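Long-range contacts in geranylgeranyl pyrophosphate synthase (PDB 3LMD), which probably makes long-chain isoprenyl diphosphates in isoprenoid biosynthesis, as a metal-dependent all-helical transferase of the FPP/GGPP synthase family: residues S86-K91 with S334-A339; M177-G182 with T193-E198; D187-Y192 with P268-L273; P219-A224 with R330-T335. All blocks are in the same frame, centred on the assembly; numbering follows the deposited sequence.

Contact 1: residues S86-K91 with S334-A339; sequences SEFGEK and STVKEA
Glu87 opens the contact with the aliphatic part of its side chain, which crosses Val336 at about a right angle. CB of Glu87 lies 3.8 Å from CG2 of Val336, and CG of Glu87 packs on the same methyl. The chain then bends at chi2 (-73°), turning CD aside, and the carboxylate has a weak, long ion pair with Arg39. Glu87 and Phe88 are the two central residues of a type I beta turn, closed by the bond from Gly89 N to Ser86 O (3.0 Å). The turn follows helix 77-86 and presents both side chains to the first turn of helix 335-349, near the C-terminus of this all-helical prenyl synthase. Phe88 reaches farther: its side chain and that of Val336 slide past each other in opposite directions, with CE2 of Phe88 3.7 Å from CG1 of Val336. Branched at CB, Val336 can offer one methyl to each neighbour, CG1 mainly to the ring and CG2 to Glu87, and Leu36 of helix 34-55 also packs on it. The far end of the Phe88 ring meets the start of the helix, where CZ stands 3.8 Å from Lys337 N and CE1 3.8 Å from Ser334 OG. That N-H is engaged: Ser334 is the N-cap, and its OG accepts from Lys337 N at 3.0 Å along a nearly straight bond (166°). The Lys337 amine turns to Leu328 O, Leu331 O and Asp333.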
loop_
_atom_site.group_PDB
_atom_site.type_symbol
_atom_site.label_atom_id
_atom_site.label_comp_id
_atom_site.label_asym_id
_atom_site.label_seq_id
_atom_site.Cartn_x
_atom_site.Cartn_y
_atom_site.Cartn_z
ATOM N N SER A 86 1.314 -13.944 -23.010
ATOM C CA SER A 86 2.733 -14.161 -23.306
ATOM C C SER A 86 2.914 -15.088 -24.516
ATOM O O SER A 86 3.949 -15.079 -25.152
ATOM C CB SER A 86 3.498 -14.723 -22.094
ATOM O OG SER A 86 3.285 -16.126 -21.957
ATOM N N GLU A 87 1.895 -15.856 -24.850
ATOM C CA GLU A 87 2.000 -16.784 -25.994
ATOM C C GLU A 87 2.211 -16.028 -27.298
ATOM O O GLU A 87 2.588 -16.632 -28.304
ATOM C CB GLU A 87 0.765 -17.688 -26.090
ATOM C CG GLU A 87 0.706 -18.719 -24.975
ATOM C CD GLU A 87 1.745 -19.857 -25.169
ATOM O OE1 GLU A 87 2.423 -19.884 -26.210
ATOM O OE2 GLU A 87 1.852 -20.737 -24.303
ATOM N N PHE A 88 2.011 -14.707 -27.276
ATOM C CA PHE A 88 2.177 -13.904 -28.481
ATOM C C PHE A 88 3.573 -13.329 -28.647
ATOM O O PHE A 88 3.833 -12.643 -29.622
ATOM C CB PHE A 88 1.116 -12.778 -28.580
ATOM C CG PHE A 88 -0.276 -13.285 -28.809
ATOM C CD1 PHE A 88 -0.735 -13.552 -30.092
ATOM C CD2 PHE A 88 -1.118 -13.547 -27.727
ATOM C CE1 PHE A 88 -2.033 -14.046 -30.295
ATOM C CE2 PHE A 88 -2.385 -14.021 -27.893
ATOM C CZ PHE A 88 -2.870 -14.292 -29.201
ATOM N N GLY A 89 4.478 -13.587 -27.712
ATOM C CA GLY A 89 5.824 -12.999 -27.827
ATOM C C GLY A 89 6.838 -14.087 -28.182
ATOM O O GLY A 89 6.474 -15.245 -28.326
ATOM N N GLU A 90 8.111 -13.724 -28.282
ATOM C CA GLU A 90 9.169 -14.691 -28.588
ATOM C C GLU A 90 9.586 -15.538 -27.387
ATOM O O GLU A 90 10.203 -16.585 -27.552
ATOM C CB GLU A 90 10.410 -13.974 -29.143
ATOM C CG GLU A 90 10.120 -12.910 -30.186
ATOM C CD GLU A 90 11.395 -12.251 -30.711
ATOM O OE1 GLU A 90 12.417 -12.959 -30.851
ATOM O OE2 GLU A 90 11.377 -11.029 -30.987
ATOM N N LYS A 91 9.289 -15.085 -26.172
ATOM C CA LYS A 91 9.630 -15.880 -25.006
ATOM C C LYS A 91 8.420 -16.113 -24.103
ATOM O O LYS A 91 8.372 -15.584 -22.993
ATOM C CB LYS A 91 10.741 -15.193 -24.213
ATOM C CG LYS A 91 11.884 -14.674 -25.106
ATOM C CD LYS A 91 13.088 -14.205 -24.305
ATOM C CE LYS A 91 14.340 -14.186 -25.184
ATOM N NZ LYS A 91 15.520 -13.607 -24.483
ATOM N N SER A 334 -4.604 -17.882 -34.213
ATOM C CA SER A 334 -3.946 -18.929 -33.425
ATOM C C SER A 334 -4.951 -19.500 -32.465
ATOM O O SER A 334 -6.012 -18.913 -32.219
ATOM C CB SER A 334 -2.757 -18.377 -32.631
ATOM O OG SER A 334 -3.206 -17.415 -31.666
ATOM N N THR A 335 -4.639 -20.650 -31.900
ATOM C CA THR A 335 -5.499 -21.263 -30.928
ATOM C C THR A 335 -5.536 -20.433 -29.672
ATOM O O THR A 335 -6.492 -20.465 -28.959
ATOM C CB THR A 335 -5.057 -22.660 -30.524
ATOM O OG1 THR A 335 -3.710 -22.631 -30.096
ATOM C CG2 THR A 335 -5.201 -23.591 -31.641
ATOM N N VAL A 336 -4.474 -19.709 -29.399
ATOM C CA VAL A 336 -4.503 -18.863 -28.192
ATOM C C VAL A 336 -5.452 -17.701 -28.457
ATOM O O VAL A 336 -6.251 -17.346 -27.605
ATOM C CB VAL A 336 -3.125 -18.360 -27.791
ATOM C CG1 VAL A 336 -3.221 -17.393 -26.549
ATOM C CG2 VAL A 336 -2.244 -19.553 -27.422
ATOM N N LYS A 337 -5.374 -17.106 -29.647
ATOM C CA LYS A 337 -6.346 -16.049 -29.975
ATOM C C LYS A 337 -7.777 -16.524 -29.784
ATOM O O LYS A 337 -8.616 -15.799 -29.225
ATOM C CB LYS A 337 -6.137 -15.533 -31.405
ATOM C CG LYS A 337 -7.151 -14.480 -31.861
ATOM C CD LYS A 337 -6.634 -13.696 -33.079
ATOM C CE LYS A 337 -7.793 -13.320 -34.017
ATOM N NZ LYS A 337 -7.287 -12.429 -35.127
ATOM N N GLU A 338 -8.077 -17.734 -30.256
ATOM C CA GLU A 338 -9.443 -18.242 -30.184
ATOM C C GLU A 338 -9.851 -18.623 -28.755
ATOM O O GLU A 338 -11.025 -18.545 -28.413
ATOM C CB GLU A 338 -9.648 -19.439 -31.136
ATOM C CG GLU A 338 -9.652 -19.049 -32.648
ATOM C CD GLU A 338 -10.502 -17.801 -32.971
ATOM O OE1 GLU A 338 -11.703 -17.744 -32.601
ATOM O OE2 GLU A 338 -9.967 -16.873 -33.605
ATOM N N ALA A 339 -8.883 -19.048 -27.936
ATOM C CA ALA A 339 -9.138 -19.304 -26.516
ATOM C C ALA A 339 -9.517 -17.987 -25.798
ATOM O O ALA A 339 -10.415 -17.962 -24.944
ATOM C CB ALA A 339 -7.870 -19.918 -25.858
#

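Contact 2: residues M177-G182 with T193-E198; sequences MRETVG and TNVIRE
Arg178 lays its side chain over Asn194 and Val195, with CD 3.6 Å from Asn194 CB and equally close to CG2 of Val195. Asn194 CB sits over one face of the guanidinium, while the Arg178 methylenes slide past Val195 in the opposite direction. A bend at chi3 (-60°) places NE within reach of Glu198, which crosses at about a right angle. The grip is side-on and bidentate. NE donates to Glu198 OE1 at 2.8 Å on the syn side, and NH2 donates to the syn lone pair of OE2 at 2.9 Å. Arginine suits this place because a long apolar shaft can cover a valine before its planar head meets a carboxylate. CB of Glu179 adds a looser contact of 4.0 Å to CG1 of Val195; its carboxylate pairs with Lys199, and the Glu179 side chain is about 5 Å from those of Asp115 and Asp119, which bind calcium in a structure of this protein. The pair joins the end of helix 159-181 to helix 188-214, consecutive, roughly antiparallel helices of the prenyl synthase bundle; the axes of the two short segments approach to 9.5 Å, and Phe61 of the second subunit packs on Arg178. Arg197 NH2 adds a weak bond to Glu198 OE2. With two arginines beside it in a buried setting, the carboxylate of Glu198 is probably held in its charged form.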
loop_
_atom_site.group_PDB
_atom_site.type_symbol
_atom_site.label_atom_id
_atom_site.label_comp_id
_atom_site.label_asym_id
_atom_site.label_seq_id
_atom_site.Cartn_x
_atom_site.Cartn_y
_atom_site.Cartn_z
ATOM N N MET A 177 -11.877 4.492 -4.272
ATOM C CA MET A 177 -12.272 5.805 -3.683
ATOM C C MET A 177 -13.534 6.320 -4.367
ATOM O O MET A 177 -14.422 6.849 -3.720
ATOM C CB MET A 177 -11.139 6.853 -3.850
ATOM C CG MET A 177 -11.398 8.162 -3.059
ATOM S SD MET A 177 -11.270 7.945 -1.230
ATOM C CE MET A 177 -9.523 8.201 -1.087
ATOM N N ARG A 178 -13.601 6.163 -5.686
ATOM C CA ARG A 178 -14.781 6.591 -6.454
ATOM C C ARG A 178 -16.035 5.856 -5.983
ATOM O O ARG A 178 -17.106 6.445 -5.782
ATOM C CB ARG A 178 -14.563 6.350 -7.966
ATOM C CG ARG A 178 -15.694 6.932 -8.862
ATOM C CD ARG A 178 -15.496 6.554 -10.336
ATOM N NE ARG A 178 -14.235 7.023 -10.925
ATOM C CZ ARG A 178 -14.086 8.224 -11.494
ATOM N NH1 ARG A 178 -15.098 9.102 -11.493
ATOM N NH2 ARG A 178 -12.926 8.569 -12.019
ATOM N N GLU A 179 -15.910 4.557 -5.801
ATOM C CA GLU A 179 -17.046 3.798 -5.302
ATOM C C GLU A 179 -17.430 4.242 -3.881
ATOM O O GLU A 179 -18.621 4.335 -3.550
ATOM C CB GLU A 179 -16.722 2.306 -5.305
ATOM C CG GLU A 179 -17.879 1.438 -4.801
ATOM C CD GLU A 179 -17.499 -0.021 -4.792
ATOM O OE1 GLU A 179 -16.368 -0.332 -4.357
ATOM O OE2 GLU A 179 -18.318 -0.849 -5.237
ATOM N N THR A 180 -16.424 4.498 -3.051
ATOM C CA THR A 180 -16.635 4.965 -1.673
ATOM C C THR A 180 -17.342 6.324 -1.592
ATOM O O THR A 180 -18.281 6.478 -0.816
ATOM C CB THR A 180 -15.313 5.025 -0.863
ATOM O OG1 THR A 180 -14.755 3.713 -0.797
ATOM C CG2 THR A 180 -15.581 5.500 0.571
ATOM N N VAL A 181 -16.910 7.310 -2.377
ATOM C CA VAL A 181 -17.575 8.631 -2.348
ATOM C C VAL A 181 -18.922 8.662 -3.076
ATOM O O VAL A 181 -19.766 9.513 -2.799
ATOM C CB VAL A 181 -16.687 9.771 -2.918
ATOM C CG1 VAL A 181 -15.322 9.808 -2.201
ATOM C CG2 VAL A 181 -16.522 9.616 -4.408
ATOM N N GLY A 182 -19.127 7.760 -4.033
ATOM C CA GLY A 182 -20.403 7.738 -4.724
ATOM C C GLY A 182 -20.496 8.632 -5.933
ATOM O O GLY A 182 -19.550 9.343 -6.279
ATOM N N THR A 193 -19.830 2.951 -14.765
ATOM C CA THR A 193 -18.867 2.513 -15.782
ATOM C C THR A 193 -17.429 2.815 -15.344
ATOM O O THR A 193 -16.529 1.966 -15.504
ATOM C CB THR A 193 -19.134 3.176 -17.144
ATOM O OG1 THR A 193 -20.408 2.747 -17.620
ATOM C CG2 THR A 193 -18.048 2.775 -18.180
ATOM N N ASN A 194 -17.218 4.005 -14.797
ATOM C CA ASN A 194 -15.884 4.417 -14.320
ATOM C C ASN A 194 -15.407 3.558 -13.171
ATOM O O ASN A 194 -14.250 3.168 -13.123
ATOM C CB ASN A 194 -15.894 5.882 -13.860
ATOM C CG ASN A 194 -16.006 6.853 -15.012
ATOM O OD1 ASN A 194 -15.601 6.555 -16.114
ATOM N ND2 ASN A 194 -16.566 8.015 -14.757
ATOM N N VAL A 195 -16.299 3.276 -12.220
ATOM C CA VAL A 195 -15.944 2.386 -11.130
ATOM C C VAL A 195 -15.455 1.016 -11.618
ATOM O O VAL A 195 -14.402 0.552 -11.173
ATOM C CB VAL A 195 -17.072 2.221 -10.113
ATOM C CG1 VAL A 195 -16.701 1.105 -9.115
ATOM C CG2 VAL A 195 -17.304 3.565 -9.366
ATOM N N ILE A 196 -16.195 0.374 -12.528
ATOM C CA ILE A 196 -15.788 -0.952 -13.022
ATOM C C ILE A 196 -14.493 -0.887 -13.832
ATOM O O ILE A 196 -13.608 -1.715 -13.643
ATOM C CB ILE A 196 -16.882 -1.628 -13.865
ATOM C CG1 ILE A 196 -18.190 -1.686 -13.079
ATOM C CG2 ILE A 196 -16.427 -3.035 -14.306
ATOM C CD1 ILE A 196 -18.057 -2.320 -11.746
ATOM N N ARG A 197 -14.373 0.101 -14.704
ATOM C CA ARG A 197 -13.130 0.265 -15.493
ATOM C C ARG A 197 -11.909 0.358 -14.562
ATOM O O ARG A 197 -10.865 -0.264 -14.813
ATOM C CB ARG A 197 -13.204 1.523 -16.360
ATOM C CG ARG A 197 -11.982 1.748 -17.255
ATOM C CD ARG A 197 -12.113 3.065 -18.086
ATOM N NE ARG A 197 -12.516 4.191 -17.239
ATOM C CZ ARG A 197 -11.687 4.907 -16.482
ATOM N NH1 ARG A 197 -10.382 4.631 -16.470
ATOM N NH2 ARG A 197 -12.164 5.899 -15.727
ATOM N N GLU A 198 -12.030 1.149 -13.491
ATOM C CA GLU A 198 -10.907 1.367 -12.558
ATOM C C GLU A 198 -10.673 0.241 -11.561
ATOM O O GLU A 198 -9.540 -0.205 -11.373
ATOM C CB GLU A 198 -11.078 2.690 -11.796
ATOM C CG GLU A 198 -11.023 3.890 -12.745
ATOM C CD GLU A 198 -11.574 5.155 -12.104
ATOM O OE1 GLU A 198 -12.265 5.054 -11.079
ATOM O OE2 GLU A 198 -11.344 6.245 -12.654
#

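Contact 3: residues D187-Y192 with P268-L273; sequences DPIEHY and PVLYAL
Ile189 and Leu270 form the centre of an antiparallel helix pair, in which the first turn of helix 188-214 packs on the short helix 267-274 at the periphery of the all-helical prenyl synthase fold. The two short axes run 10.1 Å apart at 169°, a spacing filled by aliphatic side chains lying between the helices.

Apolar packing makes up the contact. Ile189 and Leu270 slide past each other in opposite directions, bringing CG1 of Ile189 to 3.7 Å from CB of Leu270. The two methyls of Leu270 then divide the remaining surface: CD2 approaches CB of Pro188 at 4.0 Å, while CD1 meets CB of Tyr192 at 3.8 Å. Forked leucine thus bridges residues one helical turn apart. CD1 also touches the carbonyl oxygen of Pro188, whose hydrogen bond is made along the helix, from Tyr192 N.

The polar interactions are local. Asp187 is the N-cap of helix 188-214, its OD1 accepting from Ile189 N at 2.8 Å and, weakly, from Glu190 N; Pro188 suits the first turn, where no backbone N-H is required.

Aromatic groups flank the aliphatic centre. Tyr192 meets Leu270 through CB; its CG lies anti to the backbone N (chi1 165°), and its hydroxyl is hydrogen-bonded to Asp241 of helix 219-246. Tyr271 starts out pointing from the contact, yet its ring returns to it and also packs on Ala312 and Glu316 of helix 309-328. The Ile189 side chain crosses that of Tyr271 at about a right angle, with Ile189 CD1 3.7 Å from Tyr271 CD1.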
loop_
_atom_site.group_PDB
_atom_site.type_symbol
_atom_site.label_atom_id
_atom_site.label_comp_id
_atom_site.label_asym_id
_atom_site.label_seq_id
_atom_site.Cartn_x
_atom_site.Cartn_y
_atom_site.Cartn_z
ATOM N N ASP A 187 -23.585 11.682 -13.790
ATOM C CA ASP A 187 -24.469 10.700 -14.384
ATOM C C ASP A 187 -24.191 9.324 -13.750
ATOM O O ASP A 187 -23.051 8.845 -13.755
ATOM C CB ASP A 187 -24.263 10.648 -15.888
ATOM C CG ASP A 187 -25.257 9.729 -16.573
ATOM O OD1 ASP A 187 -25.318 8.543 -16.194
ATOM O OD2 ASP A 187 -25.977 10.185 -17.488
ATOM N N PRO A 188 -25.226 8.702 -13.175
ATOM C CA PRO A 188 -25.049 7.433 -12.443
ATOM C C PRO A 188 -24.501 6.274 -13.312
ATOM O O PRO A 188 -23.832 5.379 -12.797
ATOM C CB PRO A 188 -26.470 7.106 -11.947
ATOM C CG PRO A 188 -27.284 8.411 -12.122
ATOM C CD PRO A 188 -26.629 9.188 -13.185
ATOM N N ILE A 189 -24.771 6.287 -14.610
ATOM C CA ILE A 189 -24.280 5.230 -15.485
ATOM C C ILE A 189 -22.796 5.432 -15.835
ATOM O O ILE A 189 -22.036 4.475 -15.899
ATOM C CB ILE A 189 -25.134 5.119 -16.761
ATOM C CG1 ILE A 189 -26.497 4.513 -16.402
ATOM C CG2 ILE A 189 -24.408 4.259 -17.824
ATOM C CD1 ILE A 189 -27.595 4.747 -17.453
ATOM N N GLU A 190 -22.402 6.679 -16.059
ATOM C CA GLU A 190 -20.979 7.045 -16.184
ATOM C C GLU A 190 -20.196 6.688 -14.914
ATOM O O GLU A 190 -19.061 6.202 -14.984
ATOM C CB GLU A 190 -20.829 8.548 -16.461
ATOM C CG GLU A 190 -21.368 8.969 -17.812
ATOM C CD GLU A 190 -21.061 10.427 -18.147
ATOM O OE1 GLU A 190 -20.533 11.154 -17.279
ATOM O OE2 GLU A 190 -21.350 10.842 -19.290
ATOM N N HIS A 191 -20.782 6.972 -13.751
ATOM C CA HIS A 191 -20.169 6.603 -12.477
ATOM C C HIS A 191 -19.942 5.096 -12.395
ATOM O O HIS A 191 -18.853 4.632 -12.067
ATOM C CB HIS A 191 -21.064 7.047 -11.305
ATOM C CG HIS A 191 -20.584 6.587 -9.964
ATOM N ND1 HIS A 191 -19.473 7.125 -9.345
ATOM C CD2 HIS A 191 -21.058 5.633 -9.125
ATOM C CE1 HIS A 191 -19.298 6.536 -8.175
ATOM N NE2 HIS A 191 -20.253 5.634 -8.013
ATOM N N TYR A 192 -20.993 4.329 -12.674
ATOM C CA TYR A 192 -20.920 2.892 -12.607
ATOM C C TYR A 192 -19.839 2.418 -13.553
ATOM O O TYR A 192 -19.035 1.588 -13.196
ATOM C CB TYR A 192 -22.272 2.269 -13.005
ATOM C CG TYR A 192 -22.237 0.782 -13.314
ATOM C CD1 TYR A 192 -22.513 -0.154 -12.330
ATOM C CD2 TYR A 192 -22.014 0.326 -14.617
ATOM C CE1 TYR A 192 -22.506 -1.516 -12.608
ATOM C CE2 TYR A 192 -21.992 -1.024 -14.913
ATOM C CZ TYR A 192 -22.259 -1.945 -13.907
ATOM O OH TYR A 192 -22.252 -3.296 -14.187
ATOM N N PRO A 268 -28.273 -2.628 -15.251
ATOM C CA PRO A 268 -29.678 -2.789 -15.695
ATOM C C PRO A 268 -30.664 -1.948 -14.875
ATOM O O PRO A 268 -31.689 -1.488 -15.394
ATOM C CB PRO A 268 -29.974 -4.260 -15.425
ATOM C CG PRO A 268 -28.619 -4.929 -15.235
ATOM C CD PRO A 268 -27.680 -3.888 -14.778
ATOM N N VAL A 269 -30.388 -1.793 -13.587
ATOM C CA VAL A 269 -31.256 -1.016 -12.721
ATOM C C VAL A 269 -31.169 0.448 -13.077
ATOM O O VAL A 269 -32.184 1.146 -13.105
ATOM C CB VAL A 269 -30.887 -1.181 -11.198
ATOM C CG1 VAL A 269 -31.939 -0.432 -10.305
ATOM C CG2 VAL A 269 -30.800 -2.624 -10.836
ATOM N N LEU A 270 -29.961 0.928 -13.355
ATOM C CA LEU A 270 -29.778 2.334 -13.689
ATOM C C LEU A 270 -30.458 2.661 -15.021
ATOM O O LEU A 270 -31.034 3.725 -15.185
ATOM C CB LEU A 270 -28.288 2.696 -13.786
ATOM C CG LEU A 270 -27.531 2.460 -12.459
ATOM C CD1 LEU A 270 -25.998 2.622 -12.679
ATOM C CD2 LEU A 270 -28.053 3.449 -11.420
ATOM N N TYR A 271 -30.346 1.771 -15.993
ATOM C CA TYR A 271 -31.077 1.975 -17.260
ATOM C C TYR A 271 -32.610 2.028 -17.032
ATOM O O TYR A 271 -33.300 2.917 -17.572
ATOM C CB TYR A 271 -30.746 0.842 -18.215
ATOM C CG TYR A 271 -29.474 1.065 -19.011
ATOM C CD1 TYR A 271 -29.228 2.273 -19.661
ATOM C CD2 TYR A 271 -28.546 0.063 -19.136
ATOM C CE1 TYR A 271 -28.066 2.457 -20.408
ATOM C CE2 TYR A 271 -27.383 0.241 -19.873
ATOM C CZ TYR A 271 -27.153 1.430 -20.500
ATOM O OH TYR A 271 -25.998 1.566 -21.239
ATOM N N ALA A 272 -33.124 1.096 -16.232
ATOM C CA ALA A 272 -34.579 1.029 -15.952
ATOM C C ALA A 272 -35.038 2.298 -15.251
ATOM O O ALA A 272 -36.088 2.849 -15.573
ATOM C CB ALA A 272 -34.925 -0.213 -15.116
ATOM N N LEU A 273 -34.233 2.789 -14.311
ATOM C CA LEU A 273 -34.534 4.065 -13.613
ATOM C C LEU A 273 -34.627 5.305 -14.504
ATOM O O LEU A 273 -35.153 6.342 -14.083
ATOM C CB LEU A 273 -33.464 4.334 -12.511
ATOM C CG LEU A 273 -33.649 3.515 -11.244
ATOM C CD1 LEU A 273 -32.364 3.579 -10.362
ATOM C CD2 LEU A 273 -34.878 3.996 -10.466
#

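Contact 4: residues P219-A224 with R330-T335; sequences PEHIDA and RLPDST
A salt-bridge network with an apolar flank joins Arg330 and its neighbours to the first turns of helix 219-246. Arg330 bends at chi3 (73°), which turns NE toward helix 219-246, and two acidic residues meet the guanidinium edge. NH1 and NH2 both donate to OD2 of Asp223, at 2.9 and 3.1 Å, an end-on grip in which the two nitrogens reach that oxygen on its anti side and from opposite faces of the carboxylate plane. NH2 also donates to OE2 of Glu220 at 2.8 Å, nearly straight at 166°, although it stands well above that carboxylate's plane. Water 1 links OE2 of Glu220 to Arg330 NE, and Glu327 is a further partner of NH1, so the cation is shared among three acids.

Glu220 and Asp223 are three positions apart, hence on the same side of the helix, with Ala224 next to them. The partner segment is the connection between helices 309-328 and 335-349, so the contact ties the C-terminal helices of the prenyl synthase bundle to the start of helix 219-246. Alanine is small enough to let this connection come close: its CB lies 3.7 Å from CB of Arg330 and also touches CD2 of Leu331.

That methyl of Leu331 reaches on to CB of His221 at 3.7 Å. Pro332 meets the imidazole tip to tip, its CD over one face in a CH-pi contact, 3.9 Å from the ring centroid. Water 3 completes this side, hydrogen-bonded to His221 NE2 and donating to the carbonyl oxygen of Arg330.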
loop_
_atom_site.group_PDB
_atom_site.type_symbol
_atom_site.label_atom_id
_atom_site.label_comp_id
_atom_site.label_asym_id
_atom_site.label_seq_id
_atom_site.Cartn_x
_atom_site.Cartn_y
_atom_site.Cartn_z
ATOM N N PRO A 219 4.842 -4.324 -30.051
ATOM C CA PRO A 219 4.103 -3.218 -29.407
ATOM C C PRO A 219 2.597 -3.232 -29.698
ATOM O O PRO A 219 1.792 -3.039 -28.780
ATOM C CB PRO A 219 4.743 -1.963 -30.002
ATOM C CG PRO A 219 6.163 -2.384 -30.331
ATOM C CD PRO A 219 6.087 -3.857 -30.706
ATOM N N GLU A 220 2.228 -3.466 -30.954
ATOM C CA GLU A 220 0.830 -3.512 -31.360
ATOM C C GLU A 220 0.109 -4.676 -30.689
ATOM O O GLU A 220 -1.064 -4.575 -30.350
ATOM C CB GLU A 220 0.703 -3.615 -32.893
ATOM C CG GLU A 220 1.092 -2.313 -33.630
ATOM C CD GLU A 220 0.190 -1.118 -33.279
ATOM O OE1 GLU A 220 0.716 -0.083 -32.813
ATOM O OE2 GLU A 220 -1.046 -1.217 -33.454
ATOM N N HIS A 221 0.816 -5.781 -30.497
ATOM C CA HIS A 221 0.205 -6.948 -29.901
ATOM C C HIS A 221 0.086 -6.756 -28.397
ATOM O O HIS A 221 -0.919 -7.144 -27.814
ATOM C CB HIS A 221 0.983 -8.222 -30.232
ATOM C CG HIS A 221 1.021 -8.532 -31.696
ATOM N ND1 HIS A 221 1.922 -9.416 -32.250
ATOM C CD2 HIS A 221 0.268 -8.067 -32.721
ATOM C CE1 HIS A 221 1.717 -9.488 -33.555
ATOM N NE2 HIS A 221 0.714 -8.685 -33.865
ATOM N N ILE A 222 1.104 -6.156 -27.793
ATOM C CA ILE A 222 1.045 -5.791 -26.375
ATOM C C ILE A 222 -0.155 -4.864 -26.144
ATOM O O ILE A 222 -0.953 -5.071 -25.218
ATOM C CB ILE A 222 2.317 -5.064 -25.934
ATOM C CG1 ILE A 222 3.552 -5.989 -26.016
ATOM C CG2 ILE A 222 2.166 -4.490 -24.506
ATOM C CD1 ILE A 222 4.895 -5.190 -25.750
ATOM N N ASP A 223 -0.283 -3.849 -26.996
ATOM C CA ASP A 223 -1.380 -2.897 -26.877
ATOM C C ASP A 223 -2.744 -3.578 -27.061
ATOM O O ASP A 223 -3.706 -3.285 -26.339
ATOM C CB ASP A 223 -1.216 -1.751 -27.886
ATOM C CG ASP A 223 -2.121 -0.572 -27.569
ATOM O OD1 ASP A 223 -1.884 0.082 -26.535
ATOM O OD2 ASP A 223 -3.075 -0.321 -28.341
ATOM N N ALA A 224 -2.837 -4.477 -28.040
ATOM C CA ALA A 224 -4.093 -5.162 -28.293
ATOM C C ALA A 224 -4.505 -6.025 -27.096
ATOM O O ALA A 224 -5.687 -6.130 -26.778
ATOM C CB ALA A 224 -3.976 -6.038 -29.551
ATOM N N ARG A 330 -6.372 -7.427 -34.056
ATOM C CA ARG A 330 -5.004 -6.934 -34.153
ATOM C C ARG A 330 -3.942 -8.020 -33.940
ATOM O O ARG A 330 -2.738 -7.784 -34.134
ATOM C CB ARG A 330 -4.770 -5.782 -33.173
ATOM C CG ARG A 330 -5.737 -4.593 -33.341
ATOM C CD ARG A 330 -5.620 -3.661 -32.142
ATOM N NE ARG A 330 -4.376 -2.891 -32.171
ATOM C CZ ARG A 330 -3.969 -2.129 -31.168
ATOM N NH1 ARG A 330 -4.707 -2.063 -30.065
ATOM N NH2 ARG A 330 -2.834 -1.436 -31.256
ATOM N N LEU A 331 -4.390 -9.203 -33.540
ATOM C CA LEU A 331 -3.485 -10.285 -33.161
ATOM C C LEU A 331 -3.533 -11.361 -34.236
ATOM O O LEU A 331 -4.574 -11.553 -34.897
ATOM C CB LEU A 331 -3.931 -10.924 -31.820
ATOM C CG LEU A 331 -3.893 -9.983 -30.612
ATOM C CD1 LEU A 331 -4.536 -10.651 -29.375
ATOM C CD2 LEU A 331 -2.458 -9.548 -30.309
ATOM N N PRO A 332 -2.425 -12.095 -34.379
ATOM C CA PRO A 332 -2.372 -13.190 -35.333
ATOM C C PRO A 332 -3.271 -14.341 -34.938
ATOM O O PRO A 332 -3.410 -14.703 -33.747
ATOM C CB PRO A 332 -0.898 -13.626 -35.300
ATOM C CG PRO A 332 -0.408 -13.230 -33.992
ATOM C CD PRO A 332 -1.134 -11.901 -33.698
ATOM N N ASP A 333 -3.865 -14.927 -35.959
ATOM C CA ASP A 333 -4.737 -16.051 -35.807
ATOM C C ASP A 333 -3.960 -17.200 -35.156
ATOM O O ASP A 333 -2.778 -17.419 -35.470
ATOM C CB ASP A 333 -5.294 -16.396 -37.189
ATOM C CG ASP A 333 -5.822 -15.135 -37.925
ATOM O OD1 ASP A 333 -5.843 -14.031 -37.309
ATOM O OD2 ASP A 333 -6.213 -15.233 -39.106
ATOM N N SER A 334 -4.604 -17.882 -34.213
ATOM C CA SER A 334 -3.946 -18.929 -33.425
ATOM C C SER A 334 -4.951 -19.500 -32.465
ATOM O O SER A 334 -6.012 -18.913 -32.219
ATOM C CB SER A 334 -2.757 -18.377 -32.631
ATOM O OG SER A 334 -3.206 -17.415 -31.666
ATOM N N THR A 335 -4.639 -20.650 -31.900
ATOM C CA THR A 335 -5.499 -21.263 -30.928
ATOM C C THR A 335 -5.536 -20.433 -29.672
ATOM O O THR A 335 -6.492 -20.465 -28.959
ATOM C CB THR A 335 -5.057 -22.660 -30.524
ATOM O OG1 THR A 335 -3.710 -22.631 -30.096
ATOM C CG2 THR A 335 -5.201 -23.591 -31.641
HETATM O O HOH W 1 -2.606 -3.017 -34.410
HETATM O O HOH W 2 -0.549 0.945 -30.296
HETATM O O HOH W 3 -0.814 -9.192 -36.147
#

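In the fold
Contact 2 is the most buried of the four and the one that reaches the second subunit; contact 3 is a surface contact, and contacts 1 and 4 are partly buried. Contacts 2 and 3 use successive turns of helix 188-214 and touch through His191, yet one centres on a charged pair and the other on aliphatic packing. Contacts 1 and 4 lie on the same side of the chain's centre, with contact 1 opposite contacts 2 and 3; they share Ser334 and Thr335, and Phe88 packs on Leu331 and Pro332. There too the chemistry differs, largely apolar in contact 1, ionic and hydrated with an apolar flank in contact 4. Contacts 1 and 3 lie farthest apart, about 36 Å between centres.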